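Long-range contacts in TRAP-type C4-dicarboxylate:H+ symport system substrate-binding component DctP (Shewanella oneidensis, PDB 4MX6), which probably captures succinate and related C4-dicarboxylates in the periplasm and delivers them to a TRAP-type transporter for proton-coupled uptake: residues A[37-42]-A[68-73]; A[44-49]-A[224-229]; A[162-167]-A[210-215]. One frame throughout, in Å; residues are numbered along the deposited sequence.

Contact 1 (A[37-42]-A[68-73]); sequences VEIKFS and GEYTVS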
loop_
_atom_site.group_PDB
_atom_site.type_symbol
_atom_site.label_atom_id
_atom_site.label_comp_id
_atom_site.label_asym_id
_atom_site.label_seq_id
_atom_site.Cartn_x
_atom_site.Cartn_y
_atom_site.Cartn_z
ATOM N N VAL A 37 5.138 28.828 -5.075
ATOM C CA VAL A 37 3.977 27.988 -5.292
ATOM C C VAL A 37 4.004 26.872 -4.249
ATOM O O VAL A 37 5.006 26.170 -4.092
ATOM C CB VAL A 37 3.951 27.423 -6.726
ATOM C CG1 VAL A 37 2.847 26.399 -6.886
ATOM C CG2 VAL A 37 3.763 28.554 -7.730
ATOM N N GLU A 38 2.914 26.741 -3.500
ATOM C CA GLU A 38 2.813 25.675 -2.511
ATOM C C GLU A 38 2.302 24.399 -3.150
ATOM O O GLU A 38 1.243 24.380 -3.783
ATOM C CB GLU A 38 1.897 26.072 -1.354
ATOM C CG GLU A 38 1.800 24.996 -0.260
ATOM C CD GLU A 38 0.823 25.345 0.844
ATOM O OE1 GLU A 38 0.006 26.268 0.647
ATOM O OE2 GLU A 38 0.878 24.707 1.922
ATOM N N ILE A 39 3.076 23.339 -2.968
ATOM C CA ILE A 39 2.719 21.999 -3.387
ATOM C C ILE A 39 2.348 21.204 -2.139
ATOM O O ILE A 39 3.153 21.099 -1.224
ATOM C CB ILE A 39 3.924 21.325 -4.066
ATOM C CG1 ILE A 39 4.270 22.013 -5.388
ATOM C CG2 ILE A 39 3.643 19.868 -4.306
ATOM C CD1 ILE A 39 5.576 21.527 -5.987
ATOM N N LYS A 40 1.122 20.690 -2.078
ATOM C CA LYS A 40 0.690 19.894 -0.929
ATOM C C LYS A 40 0.779 18.402 -1.233
ATOM O O LYS A 40 0.374 17.968 -2.315
ATOM C CB LYS A 40 -0.740 20.253 -0.537
ATOM C CG LYS A 40 -0.906 21.690 -0.123
ATOM C CD LYS A 40 -2.322 21.994 0.354
ATOM C CE LYS A 40 -2.525 23.486 0.548
ATOM N NZ LYS A 40 -3.834 23.800 1.148
ATOM N N PHE A 41 1.318 17.643 -0.272
ATOM C CA PHE A 41 1.461 16.188 -0.360
ATOM C C PHE A 41 0.807 15.638 0.900
ATOM O O PHE A 41 1.299 15.875 2.009
ATOM C CB PHE A 41 2.943 15.824 -0.406
ATOM C CG PHE A 41 3.240 14.389 -0.813
ATOM C CD1 PHE A 41 2.446 13.317 -0.436
ATOM C CD2 PHE A 41 4.345 14.128 -1.575
ATOM C CE1 PHE A 41 2.761 12.027 -0.834
ATOM C CE2 PHE A 41 4.655 12.844 -1.975
ATOM C CZ PHE A 41 3.868 11.798 -1.584
ATOM N N SER A 42 -0.318 14.947 0.760
ATOM C CA SER A 42 -0.965 14.350 1.922
ATOM C C SER A 42 -0.859 12.840 1.879
ATOM O O SER A 42 -0.802 12.243 0.809
ATOM C CB SER A 42 -2.430 14.787 2.035
ATOM O OG SER A 42 -3.231 14.343 0.950
ATOM N N GLY A 68 12.535 29.360 -3.141
ATOM C CA GLY A 68 11.738 30.535 -3.410
ATOM C C GLY A 68 10.747 30.381 -4.546
ATOM O O GLY A 68 9.915 31.263 -4.759
ATOM N N GLU A 69 10.825 29.263 -5.271
ATOM C CA GLU A 69 9.946 29.042 -6.411
ATOM C C GLU A 69 8.811 28.080 -6.065
ATOM O O GLU A 69 7.666 28.296 -6.462
ATOM C CB GLU A 69 10.737 28.487 -7.593
ATOM C CG GLU A 69 11.843 29.401 -8.101
ATOM C CD GLU A 69 12.696 28.728 -9.167
ATOM O OE1 GLU A 69 12.127 28.289 -10.172
ATOM O OE2 GLU A 69 13.925 28.612 -8.991
ATOM N N TYR A 70 9.153 27.013 -5.342
ATOM C CA TYR A 70 8.195 26.011 -4.903
ATOM C C TYR A 70 8.516 25.611 -3.477
ATOM O O TYR A 70 9.676 25.598 -3.068
ATOM C CB TYR A 70 8.238 24.763 -5.806
ATOM C CG TYR A 70 7.783 25.052 -7.211
ATOM C CD1 TYR A 70 8.676 25.515 -8.173
ATOM C CD2 TYR A 70 6.453 24.908 -7.566
ATOM C CE1 TYR A 70 8.259 25.814 -9.452
ATOM C CE2 TYR A 70 6.026 25.201 -8.834
ATOM C CZ TYR A 70 6.930 25.653 -9.779
ATOM O OH TYR A 70 6.514 25.952 -11.057
ATOM N N THR A 71 7.476 25.281 -2.721
ATOM C CA THR A 71 7.639 24.696 -1.401
ATOM C C THR A 71 6.686 23.520 -1.308
ATOM O O THR A 71 5.631 23.546 -1.932
ATOM C CB THR A 71 7.333 25.711 -0.284
ATOM O OG1 THR A 71 7.652 25.135 0.984
ATOM C CG2 THR A 71 5.872 26.130 -0.310
ATOM N N VAL A 72 7.059 22.492 -0.549
ATOM C CA VAL A 72 6.213 21.319 -0.381
ATOM C C VAL A 72 5.735 21.241 1.065
ATOM O O VAL A 72 6.555 21.218 1.976
ATOM C CB VAL A 72 6.967 20.016 -0.724
ATOM C CG1 VAL A 72 6.037 18.813 -0.586
ATOM C CG2 VAL A 72 7.539 20.070 -2.121
ATOM N N SER A 73 4.418 21.228 1.266
ATOM C CA SER A 73 3.827 21.008 2.578
ATOM C C SER A 73 3.377 19.560 2.672
ATOM O O SER A 73 2.627 19.088 1.821
ATOM C CB SER A 73 2.643 21.946 2.806
ATOM O OG SER A 73 3.072 23.293 2.785
#
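Val37 and Tyr70 stand side by side on the same face of a parallel two-strand pairing, both side chains pointing the same way. The valine's CB lies 3.6 Å from CD2 of the Tyr70 ring, and its CG1, anti to the backbone N, lies near CE2. Ile39, one step along that face, crosses the tyrosine obliquely, its CD1 3.8 Å from Tyr70 CD2, so Val37 CB and Ile39 CD1 both come in at that ring atom. Beyond it, Val72 CG2 and CG1 reach Ile39 CB and Phe41 CB more loosely. Helix 50-65 covers this face through Met54, Phe58 and Val62, and Ile266 of helix 260-295 packs on Ile39.

Glu38, Thr71 and Ser73 occupy the other face. Glu38 runs diagonally over it, CG anti to the backbone N (chi1 -178°), and its carboxylate comes to Ser73 rather than to Thr71, its partner in register. Ser73 OG donates to Glu38 OE2 at 2.7 Å, meeting that oxygen on its anti side, 17° out of the carboxylate plane. Of the Thr71 side chain it is the methyl CG2 that lies against Glu38, the hydroxyl being bonded to Glu63. An alanine at Ser73 would probably leave Glu38 OE2 without this donor and the carboxylate freer to swing.

Beneath the side chains, five backbone bonds tie the strands. Ile39 N to Thr71 O, at 2.8 Å, is nearly straight at hydrogen (170°), whereas Val37 N meets Glu69 O from above the carbonyl plane.

The chemistry is thus two-sided: an apolar face, largely buried under helices 50-65 and 260-295 but with Val37 at its exposed end, and a polar face where one short hydroxyl–carboxylate bond, with no counter-charge in the pair, supplements the backbone ladder of this beta-alpha-beta unit.

Contact 2 (A[44-49]-A[224-229]); sequences VVAENT and TYSQKF
Ala46 and Ser226 mark the nearest backbone approach, their CA atoms 6.5 Å apart. Residues 44-49 form an irregular loop that stops at the start of helix 50-65, with Thr49 as its N-cap. Residues 224-226 end helix 221-226, and the chain then turns through a Schellman motif in which Lys228 takes positive phi. A loop therefore faces a helix C-terminus, and no direct hydrogen bond joins them.

The side chains touch lightly. Ala46 CB points at the helix end and meets Ser226 CB at 4.0 Å. With Thr49 OG1 between the backbone N and the carbonyl carbon (chi1 61°), CG2 is left anti to the carbonyl carbon, where it lies 3.7 Å from Ser226 OG. Thr49 OG1 accepts from Gly52 N and donates to Ala46 O at 2.7 Å.

Water does the polar joining. Gln227 bends at chi2 (-58°), which turns CD back, and its NE2 ends 3.6 Å from Ala46 N; both are donors, so they need an acceptor between them. One water supplies it, accepting from both and donating to Ser226 OG at 2.8 Å; Ser226 OG is also bonded to Ser222 O. A second accepts from Gln227 NE2 at 2.6 Å and donates to Val44 O. The amide NE2 thus serves both waters.

Val45, in the same loop, comes about 3 Å from bound succinate by side chain and lies beside the succinate-binding residues Lys51 and Asn223. The arrangement is that of a ligand-site border in a periplasmic binding protein: the loop before a capped helix is joined by two waters to the end of helix 221-226, beside the succinate site that Val45 borders.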
loop_
_atom_site.group_PDB
_atom_site.type_symbol
_atom_site.label_atom_id
_atom_site.label_comp_id
_atom_site.label_asym_id
_atom_site.label_seq_id
_atom_site.Cartn_x
_atom_site.Cartn_y
_atom_site.Cartn_z
ATOM N N VAL A 44 -1.612 9.054 4.697
ATOM C CA VAL A 44 -2.316 8.507 5.853
ATOM C C VAL A 44 -1.410 7.814 6.864
ATOM O O VAL A 44 -1.898 7.310 7.871
ATOM C CB VAL A 44 -3.440 7.526 5.413
ATOM C CG1 VAL A 44 -4.374 8.229 4.455
ATOM C CG2 VAL A 44 -2.889 6.235 4.806
ATOM N N VAL A 45 -0.113 7.718 6.596
ATOM C CA VAL A 45 0.779 6.987 7.491
ATOM C C VAL A 45 1.542 7.886 8.464
ATOM O O VAL A 45 1.519 9.106 8.372
ATOM C CB VAL A 45 1.748 6.055 6.723
ATOM C CG1 VAL A 45 0.950 5.044 5.892
ATOM C CG2 VAL A 45 2.736 6.821 5.849
ATOM N N ALA A 46 2.209 7.247 9.419
ATOM C CA ALA A 46 3.093 7.958 10.333
ATOM C C ALA A 46 4.306 8.516 9.579
ATOM O O ALA A 46 4.659 8.055 8.499
ATOM C CB ALA A 46 3.543 7.040 11.452
ATOM N N GLU A 47 4.956 9.508 10.163
ATOM C CA GLU A 47 6.116 10.123 9.536
ATOM C C GLU A 47 7.276 9.142 9.376
ATOM O O GLU A 47 7.958 9.142 8.342
ATOM C CB GLU A 47 6.559 11.327 10.376
ATOM C CG GLU A 47 7.842 11.968 9.890
ATOM C CD GLU A 47 8.064 13.344 10.448
ATOM O OE1 GLU A 47 7.099 14.151 10.445
ATOM O OE2 GLU A 47 9.216 13.631 10.835
ATOM N N ASN A 48 7.498 8.295 10.374
ATOM C CA ASN A 48 8.712 7.489 10.429
ATOM C C ASN A 48 8.472 6.117 9.775
ATOM O O ASN A 48 8.516 5.065 10.422
ATOM C CB ASN A 48 9.243 7.382 11.864
ATOM C CG ASN A 48 9.658 8.730 12.425
ATOM O OD1 ASN A 48 9.730 9.729 11.703
ATOM N ND2 ASN A 48 9.959 8.762 13.710
ATOM N N THR A 49 8.230 6.181 8.468
ATOM C CA THR A 49 7.812 5.058 7.625
ATOM C C THR A 49 8.365 5.298 6.219
ATOM O O THR A 49 8.793 6.411 5.920
ATOM C CB THR A 49 6.284 5.009 7.493
ATOM O OG1 THR A 49 5.819 6.217 6.870
ATOM C CG2 THR A 49 5.594 4.811 8.844
ATOM N N THR A 224 2.279 -1.939 11.186
ATOM C CA THR A 224 1.899 -2.633 12.406
ATOM C C THR A 224 2.624 -2.007 13.598
ATOM O O THR A 224 2.024 -1.807 14.664
ATOM C CB THR A 224 2.208 -4.134 12.279
ATOM O OG1 THR A 224 1.469 -4.684 11.191
ATOM C CG2 THR A 224 1.845 -4.901 13.535
ATOM N N TYR A 225 3.912 -1.715 13.425
ATOM C CA TYR A 225 4.706 -1.082 14.473
ATOM C C TYR A 225 4.333 0.377 14.700
ATOM O O TYR A 225 4.023 0.787 15.820
ATOM C CB TYR A 225 6.207 -1.195 14.173
ATOM C CG TYR A 225 7.027 -0.467 15.205
ATOM C CD1 TYR A 225 7.117 -0.947 16.500
ATOM C CD2 TYR A 225 7.660 0.731 14.914
ATOM C CE1 TYR A 225 7.838 -0.275 17.471
ATOM C CE2 TYR A 225 8.383 1.419 15.872
ATOM C CZ TYR A 225 8.471 0.910 17.154
ATOM O OH TYR A 225 9.195 1.593 18.120
ATOM N N SER A 226 4.321 1.155 13.622
ATOM C CA SER A 226 4.146 2.596 13.761
ATOM C C SER A 226 2.738 2.980 14.236
ATOM O O SER A 226 2.580 4.000 14.889
ATOM C CB SER A 226 4.516 3.350 12.480
ATOM O OG SER A 226 3.726 2.942 11.383
ATOM N N GLN A 227 1.730 2.160 13.935
ATOM C CA GLN A 227 0.366 2.422 14.402
ATOM C C GLN A 227 0.000 1.645 15.666
ATOM O O GLN A 227 -1.124 1.751 16.152
ATOM C CB GLN A 227 -0.654 2.111 13.294
ATOM C CG GLN A 227 -0.526 3.009 12.059
ATOM C CD GLN A 227 -0.656 4.518 12.328
ATOM O OE1 GLN A 227 -1.236 4.965 13.324
ATOM N NE2 GLN A 227 -0.123 5.301 11.429
ATOM N N LYS A 228 0.935 0.839 16.172
ATOM C CA LYS A 228 0.770 0.093 17.431
ATOM C C LYS A 228 -0.318 -0.970 17.355
ATOM O O LYS A 228 -0.903 -1.338 18.380
ATOM C CB LYS A 228 0.549 1.027 18.636
ATOM C CG LYS A 228 1.614 2.101 18.765
ATOM C CD LYS A 228 3.011 1.534 18.852
ATOM C CE LYS A 228 4.061 2.571 18.496
ATOM N NZ LYS A 228 5.367 1.948 18.177
ATOM N N PHE A 229 -0.560 -1.507 16.168
ATOM C CA PHE A 229 -1.535 -2.580 16.047
ATOM C C PHE A 229 -1.122 -3.778 16.917
ATOM O O PHE A 229 -1.976 -4.506 17.417
ATOM C CB PHE A 229 -1.699 -3.058 14.598
ATOM C CG PHE A 229 -2.191 -2.006 13.613
ATOM C CD1 PHE A 229 -2.874 -0.862 14.007
ATOM C CD2 PHE A 229 -1.963 -2.201 12.257
ATOM C CE1 PHE A 229 -3.302 0.064 13.055
ATOM C CE2 PHE A 229 -2.387 -1.306 11.323
ATOM C CZ PHE A 229 -3.051 -0.167 11.710
HETATM O O HOH W 1 -1.310 7.535 10.759
HETATM O O HOH W 2 1.945 4.202 9.689
#

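Contact 3 (A[162-167]-A[210-215]); sequences TANTPL and QTRAID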
loop_
_atom_site.group_PDB
_atom_site.type_symbol
_atom_site.label_atom_id
_atom_site.label_comp_id
_atom_site.label_asym_id
_atom_site.label_seq_id
_atom_site.Cartn_x
_atom_site.Cartn_y
_atom_site.Cartn_z
ATOM N N THR A 162 -2.808 -10.130 11.383
ATOM C CA THR A 162 -2.887 -10.095 12.840
ATOM C C THR A 162 -4.296 -10.462 13.264
ATOM O O THR A 162 -5.266 -10.238 12.525
ATOM C CB THR A 162 -2.498 -8.719 13.441
ATOM O OG1 THR A 162 -3.495 -7.738 13.137
ATOM C CG2 THR A 162 -1.169 -8.250 12.895
ATOM N N ALA A 163 -4.392 -11.029 14.467
ATOM C CA ALA A 163 -5.671 -11.326 15.099
ATOM C C ALA A 163 -5.388 -11.624 16.562
ATOM O O ALA A 163 -4.272 -11.378 17.050
ATOM C CB ALA A 163 -6.345 -12.514 14.407
ATOM N N ASN A 164 -6.380 -12.157 17.273
ATOM C CA ASN A 164 -6.183 -12.559 18.662
ATOM C C ASN A 164 -6.096 -14.074 18.804
ATOM O O ASN A 164 -6.332 -14.635 19.857
ATOM C CB ASN A 164 -7.259 -11.926 19.538
ATOM C CG ASN A 164 -7.189 -10.423 19.486
ATOM O OD1 ASN A 164 -6.127 -9.843 19.702
ATOM N ND2 ASN A 164 -8.296 -9.785 19.162
ATOM N N THR A 165 -5.671 -14.709 17.716
ATOM C CA THR A 165 -5.460 -16.148 17.650
ATOM C C THR A 165 -4.465 -16.409 16.511
ATOM O O THR A 165 -4.374 -15.610 15.580
ATOM C CB THR A 165 -6.795 -16.867 17.388
ATOM O OG1 THR A 165 -6.663 -18.268 17.668
ATOM C CG2 THR A 165 -7.256 -16.658 15.955
ATOM N N PRO A 166 -3.690 -17.508 16.593
ATOM C CA PRO A 166 -2.816 -17.855 15.466
ATOM C C PRO A 166 -3.617 -18.162 14.216
ATOM O O PRO A 166 -4.701 -18.742 14.299
ATOM C CB PRO A 166 -2.097 -19.120 15.942
ATOM C CG PRO A 166 -2.205 -19.108 17.410
ATOM C CD PRO A 166 -3.488 -18.400 17.746
ATOM N N LEU A 167 -3.072 -17.810 13.062
ATOM C CA LEU A 167 -3.736 -18.086 11.789
ATOM C C LEU A 167 -2.908 -19.081 10.959
ATOM O O LEU A 167 -2.529 -18.842 9.801
ATOM C CB LEU A 167 -4.043 -16.779 11.047
ATOM C CG LEU A 167 -5.038 -15.893 11.825
ATOM C CD1 LEU A 167 -5.037 -14.478 11.283
ATOM C CD2 LEU A 167 -6.440 -16.475 11.799
ATOM N N GLN A 210 -8.634 -2.116 18.909
ATOM C CA GLN A 210 -8.629 -1.896 20.357
ATOM C C GLN A 210 -9.973 -2.274 20.977
ATOM O O GLN A 210 -10.042 -2.922 22.023
ATOM C CB GLN A 210 -8.319 -0.427 20.648
ATOM C CG GLN A 210 -8.336 -0.054 22.115
ATOM C CD GLN A 210 -8.301 1.430 22.314
ATOM O OE1 GLN A 210 -8.933 2.190 21.575
ATOM N NE2 GLN A 210 -7.552 1.868 23.310
ATOM N N THR A 211 -11.039 -1.837 20.325
ATOM C CA THR A 211 -12.394 -2.010 20.825
ATOM C C THR A 211 -13.031 -3.332 20.418
ATOM O O THR A 211 -14.163 -3.604 20.796
ATOM C CB THR A 211 -13.320 -0.865 20.358
ATOM O OG1 THR A 211 -13.408 -0.864 18.925
ATOM C CG2 THR A 211 -12.823 0.485 20.853
ATOM N N ARG A 212 -12.308 -4.142 19.649
ATOM C CA ARG A 212 -12.806 -5.439 19.187
ATOM C C ARG A 212 -14.015 -5.305 18.272
ATOM O O ARG A 212 -14.764 -6.255 18.086
ATOM C CB ARG A 212 -13.068 -6.409 20.359
ATOM C CG ARG A 212 -11.784 -6.770 21.112
ATOM C CD ARG A 212 -12.046 -7.582 22.369
ATOM N NE ARG A 212 -12.783 -8.815 22.090
ATOM C CZ ARG A 212 -12.225 -9.967 21.732
ATOM N NH1 ARG A 212 -10.909 -10.081 21.625
ATOM N NH2 ARG A 212 -12.995 -11.021 21.508
ATOM N N ALA A 213 -14.172 -4.143 17.642
ATOM C CA ALA A 213 -15.124 -4.007 16.539
ATOM C C ALA A 213 -14.716 -4.905 15.372
ATOM O O ALA A 213 -15.567 -5.366 14.607
ATOM C CB ALA A 213 -15.221 -2.576 16.083
ATOM N N ILE A 214 -13.411 -5.142 15.258
ATOM C CA ILE A 214 -12.875 -6.147 14.354
ATOM C C ILE A 214 -11.966 -7.072 15.155
ATOM O O ILE A 214 -11.470 -6.704 16.225
ATOM C CB ILE A 214 -12.098 -5.519 13.179
ATOM C CG1 ILE A 214 -10.923 -4.706 13.707
ATOM C CG2 ILE A 214 -13.027 -4.687 12.317
ATOM C CD1 ILE A 214 -10.060 -4.069 12.631
ATOM N N ASP A 215 -11.772 -8.275 14.632
ATOM C CA ASP A 215 -10.890 -9.257 15.226
ATOM C C ASP A 215 -9.453 -9.141 14.740
ATOM O O ASP A 215 -8.522 -9.416 15.494
ATOM C CB ASP A 215 -11.431 -10.652 14.934
ATOM C CG ASP A 215 -12.799 -10.861 15.536
ATOM O OD1 ASP A 215 -12.894 -10.811 16.779
ATOM O OD2 ASP A 215 -13.767 -11.049 14.777
HETATM O O HOH W 3 -9.266 -7.021 18.130
#
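Asp215 O and Ala163 CA make the closest backbone approach between these segments, a CA-H...O contact of 3.5 Å with an angle of 150° at the hydrogen. The methyl CB of Ala163 lies 3.9 Å from the same oxygen. Asp215 O has a stronger partner, a hydrogen bond from Gln233 NE2, so the weak contact adds to a carbonyl already engaged.

The water-mediated part belongs to Asn164. Its CG sits anti to the carbonyl carbon and beside the backbone N, on a CB directed at the opposing loop. ND2 donates to a water at 3.1 Å, and that water donates in turn to Ile214 O at 2.9 Å. At the other end of the amide, OD1 accepts from Ser234 N, which fixes which way round the group lies and presents ND2 to the loop.

Polar side-chain packing completes the contact. Arg212, which takes positive phi in the Schellman motif after helix 205-210, bends at chi3 (57°), which turns NE. Its NH1 lies 3.6 Å from Asn164 ND2. Both are donors, so this is a van der Waals approach and no bond; the amide and guanidinium planes are turned 25° apart. ND2 is also 3.7 Å from Asp215 O. The Asp215 carboxylate accepts from Lys177 N through OD2.

No direct hydrogen bond crosses here: one water and one CA-H...O contact join the segments, while the strands themselves pair at Thr162 and Gln217. With two donors facing each other and the stronger bonds running outside, this contact is probably weak and depends on its water.

How the contacts relate
Along the chain, contact 1 closes before contact 3 opens, whereas contacts 1 and 2 interleave: residues 44-49 follow strand 37-42 almost at once and lead into helix 50-65, the connector of the beta-alpha-beta unit whose strands pair in contact 1. Contact 3 falls wholly within the sequence span between 44-49 and 224-229, and its loop leads into strand 217-219, which precedes helix 221-226 of contact 2. The centres of contacts 1 and 3 are 40 Å apart, on opposite sides of the chain's centre; contact 2 lies 24 Å from contact 1 and 18 Å from contact 3. Contact 2 thus lies between the other two, beside the succinate pocket.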